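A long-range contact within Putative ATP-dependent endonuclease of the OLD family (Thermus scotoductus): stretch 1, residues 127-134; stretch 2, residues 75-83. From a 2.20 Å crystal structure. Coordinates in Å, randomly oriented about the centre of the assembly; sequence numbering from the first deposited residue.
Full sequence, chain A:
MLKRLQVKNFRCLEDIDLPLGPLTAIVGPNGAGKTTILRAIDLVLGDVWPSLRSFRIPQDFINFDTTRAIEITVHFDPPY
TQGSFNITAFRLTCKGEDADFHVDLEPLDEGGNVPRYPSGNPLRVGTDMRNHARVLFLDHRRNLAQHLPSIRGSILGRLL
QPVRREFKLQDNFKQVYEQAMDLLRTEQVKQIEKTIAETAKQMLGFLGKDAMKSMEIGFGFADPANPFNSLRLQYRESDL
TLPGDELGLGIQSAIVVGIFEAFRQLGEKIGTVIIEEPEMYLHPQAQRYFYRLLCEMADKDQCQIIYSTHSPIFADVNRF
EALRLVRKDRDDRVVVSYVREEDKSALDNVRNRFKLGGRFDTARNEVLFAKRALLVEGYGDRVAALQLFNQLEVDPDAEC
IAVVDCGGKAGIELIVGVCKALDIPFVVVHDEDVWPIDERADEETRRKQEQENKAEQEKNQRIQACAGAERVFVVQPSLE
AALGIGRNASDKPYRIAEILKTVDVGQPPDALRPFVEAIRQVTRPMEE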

# COMPACT_ATOMS: atom_id res chain seq x y z
N THR A 127 -26.18 0.44 -6.76
CA THR A 127 -25.69 -0.54 -5.79
C THR A 127 -25.89 -1.96 -6.29
O THR A 127 -24.93 -2.75 -6.38
CB THR A 127 -26.41 -0.33 -4.45
OG1 THR A 127 -26.02 0.92 -3.88
CG2 THR A 127 -26.08 -1.46 -3.48
N ASP A 128 -27.13 -2.33 -6.59
CA ASP A 128 -27.41 -3.69 -7.06
C ASP A 128 -26.56 -4.02 -8.27
O ASP A 128 -26.08 -5.15 -8.42
CB ASP A 128 -28.89 -3.84 -7.39
CG ASP A 128 -29.80 -3.38 -6.26
OD1 ASP A 128 -29.97 -4.14 -5.28
OD2 ASP A 128 -30.32 -2.25 -6.35
N MET A 129 -26.37 -3.04 -9.16
CA MET A 129 -25.63 -3.27 -10.38
C MET A 129 -24.17 -3.56 -10.08
O MET A 129 -23.60 -4.52 -10.62
CB MET A 129 -25.76 -2.06 -11.30
CG MET A 129 -25.06 -2.25 -12.66
SD MET A 129 -25.34 -0.84 -13.77
CE MET A 129 -26.98 -1.20 -14.32
N ARG A 130 -23.54 -2.77 -9.22
CA ARG A 130 -22.14 -3.02 -8.91
C ARG A 130 -21.96 -4.29 -8.09
O ARG A 130 -21.03 -5.06 -8.34
CB ARG A 130 -21.52 -1.83 -8.19
CG ARG A 130 -19.99 -1.82 -8.27
CD ARG A 130 -19.42 -0.75 -7.38
NE ARG A 130 -18.48 -1.33 -6.42
CZ ARG A 130 -18.83 -1.76 -5.22
NH1 ARG A 130 -20.09 -1.67 -4.81
NH2 ARG A 130 -17.92 -2.28 -4.42
N ASN A 131 -22.84 -4.54 -7.10
CA ASN A 131 -22.72 -5.76 -6.32
C ASN A 131 -22.91 -7.00 -7.17
O ASN A 131 -22.41 -8.08 -6.81
CB ASN A 131 -23.72 -5.77 -5.17
CG ASN A 131 -23.46 -4.67 -4.15
OD1 ASN A 131 -22.41 -4.02 -4.17
ND2 ASN A 131 -24.43 -4.45 -3.26
N HIS A 132 -23.61 -6.88 -8.29
CA HIS A 132 -23.69 -7.95 -9.27
C HIS A 132 -22.32 -8.61 -9.47
O HIS A 132 -22.20 -9.84 -9.45
CB HIS A 132 -24.21 -7.39 -10.60
CG HIS A 132 -24.19 -8.36 -11.74
ND1 HIS A 132 -24.89 -9.55 -11.72
CD2 HIS A 132 -23.57 -8.30 -12.94
CE1 HIS A 132 -24.69 -10.19 -12.86
NE2 HIS A 132 -23.90 -9.45 -13.63
N ALA A 133 -21.29 -7.79 -9.67
CA ALA A 133 -19.99 -8.26 -10.13
C ALA A 133 -18.90 -8.17 -9.07
O ALA A 133 -17.72 -8.31 -9.41
CB ALA A 133 -19.56 -7.47 -11.37
N ARG A 134 -19.26 -7.97 -7.80
CA ARG A 134 -18.25 -7.79 -6.77
C ARG A 134 -17.40 -9.05 -6.57
O ARG A 134 -17.88 -10.18 -6.69
CB ARG A 134 -18.89 -7.39 -5.44
CG ARG A 134 -18.88 -5.90 -5.24
CD ARG A 134 -19.75 -5.50 -4.06
NE ARG A 134 -19.10 -5.82 -2.79
CZ ARG A 134 -19.70 -5.73 -1.60
NH1 ARG A 134 -20.97 -5.34 -1.52
NH2 ARG A 134 -19.03 -6.03 -0.49
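Stretch 2 (75-83) HFDPPYTQG

An extended segment can pack against a helix without a single hydrogen bond passing between them; here aromatic rings supply much of the contact. Stretch 2 of this OLD-family protein is a compact example. The chain arrives as a strand through H75 and F76, turns a corner at D77 and P78, where the peptide bond preceding P78 is cis, and continues as a strand that includes P79 to Q82. This second strand runs nearly antiparallel to the helix of stretch 1, the N-to-C directions making 168°, with the axes approaching to 9.4 Å. The register is accordingly reversed: the CA of Y80 lies 6.9 Å from the CA of M129, and the CA of F76 lies 7.6 Å from the CA of A133.

The side chains alternate along the strand: Y80 and Q82 direct their CA-to-CB bonds toward the helix, whereas those of P79 and T81 point away.

The aromatic contacts centre on H132. Its ring presents an edge to the face of F76 in an offset arrangement, with centroids 5.3 Å apart and planes at 70°. Against Y80 the geometry is oblique, at 55° with centroids 4.8 Å apart, yet close: H132 CG to Y80 CD1 is 3.2 Å. Near the plane of the imidazole, H132 NE2 lies 3.6 Å from P78 O, without forming a hydrogen bond.

CH-pi contacts reinforce this packing. M129 CA stands 3.9 Å from the centroid of the Y80 ring, over its face, and Y80 CB stands 4.1 Å from that of H132.

Apolar contacts add to the interface. M129 CG meets Y80 CD2 at 3.8 Å, and A133 CB rests 4.1 Å from F76 CD2. In plain van der Waals contact, M129 CE reaches Q82 CB at 3.7 Å, and D128 CB lies 3.3 Å from Y80 OH. Between them the two stretches bury 409 Å², both sides summed.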

# COMPACT_ATOMS: atom_id res chain seq x y z
N HIS A 75 -15.02 -5.88 -17.87
CA HIS A 75 -16.10 -6.49 -18.62
C HIS A 75 -16.52 -7.80 -17.97
O HIS A 75 -15.70 -8.53 -17.41
CB HIS A 75 -15.69 -6.77 -20.06
CG HIS A 75 -15.18 -5.58 -20.80
ND1 HIS A 75 -15.84 -5.04 -21.89
CD2 HIS A 75 -14.06 -4.83 -20.63
CE1 HIS A 75 -15.15 -4.01 -22.36
NE2 HIS A 75 -14.07 -3.87 -21.61
N PHE A 76 -17.81 -8.11 -18.07
CA PHE A 76 -18.30 -9.33 -17.45
C PHE A 76 -19.45 -9.92 -18.25
O PHE A 76 -19.97 -9.32 -19.19
CB PHE A 76 -18.72 -9.07 -16.00
CG PHE A 76 -19.72 -7.96 -15.87
CD1 PHE A 76 -21.04 -8.17 -16.20
CD2 PHE A 76 -19.33 -6.71 -15.43
CE1 PHE A 76 -21.96 -7.16 -16.09
CE2 PHE A 76 -20.24 -5.70 -15.31
CZ PHE A 76 -21.56 -5.93 -15.64
N ASP A 77 -19.84 -11.13 -17.85
CA ASP A 77 -20.83 -11.94 -18.53
C ASP A 77 -21.40 -12.90 -17.51
O ASP A 77 -20.63 -13.47 -16.73
CB ASP A 77 -20.21 -12.72 -19.69
CG ASP A 77 -21.23 -13.51 -20.45
OD1 ASP A 77 -22.12 -12.87 -21.05
OD2 ASP A 77 -21.16 -14.75 -20.43
N PRO A 78 -22.72 -13.09 -17.46
CA PRO A 78 -23.73 -12.50 -18.35
C PRO A 78 -24.02 -11.04 -18.06
O PRO A 78 -23.63 -10.55 -17.00
CB PRO A 78 -24.97 -13.33 -18.05
CG PRO A 78 -24.81 -13.65 -16.59
CD PRO A 78 -23.34 -13.92 -16.41
N PRO A 79 -24.73 -10.37 -18.97
CA PRO A 79 -25.04 -8.95 -18.75
C PRO A 79 -25.94 -8.75 -17.55
O PRO A 79 -26.69 -9.64 -17.13
CB PRO A 79 -25.76 -8.55 -20.05
CG PRO A 79 -25.40 -9.63 -21.05
CD PRO A 79 -25.30 -10.87 -20.23
N TYR A 80 -25.83 -7.57 -16.96
CA TYR A 80 -26.74 -7.18 -15.90
C TYR A 80 -27.92 -6.44 -16.52
O TYR A 80 -27.73 -5.45 -17.25
CB TYR A 80 -26.03 -6.31 -14.86
CG TYR A 80 -26.90 -6.03 -13.64
CD1 TYR A 80 -26.97 -6.94 -12.60
CD2 TYR A 80 -27.66 -4.86 -13.55
CE1 TYR A 80 -27.75 -6.69 -11.49
CE2 TYR A 80 -28.45 -4.61 -12.43
CZ TYR A 80 -28.49 -5.53 -11.41
OH TYR A 80 -29.26 -5.31 -10.28
N THR A 81 -29.14 -6.91 -16.25
CA THR A 81 -30.34 -6.26 -16.77
C THR A 81 -30.83 -5.22 -15.76
O THR A 81 -31.18 -5.57 -14.63
CB THR A 81 -31.45 -7.27 -17.06
OG1 THR A 81 -31.03 -8.18 -18.07
CG2 THR A 81 -32.74 -6.55 -17.55
N GLN A 82 -30.87 -3.95 -16.18
CA GLN A 82 -31.53 -2.90 -15.41
C GLN A 82 -32.65 -2.29 -16.25
O GLN A 82 -32.39 -1.54 -17.19
CB GLN A 82 -30.54 -1.82 -14.98
CG GLN A 82 -31.18 -0.83 -14.01
CD GLN A 82 -30.34 -0.65 -12.77
OE1 GLN A 82 -30.02 -1.61 -12.06
NE2 GLN A 82 -29.96 0.59 -12.51
N GLY A 83 -33.89 -2.60 -15.91
CA GLY A 83 -35.00 -2.13 -16.72
C GLY A 83 -34.86 -2.57 -18.16
O GLY A 83 -34.96 -3.76 -18.47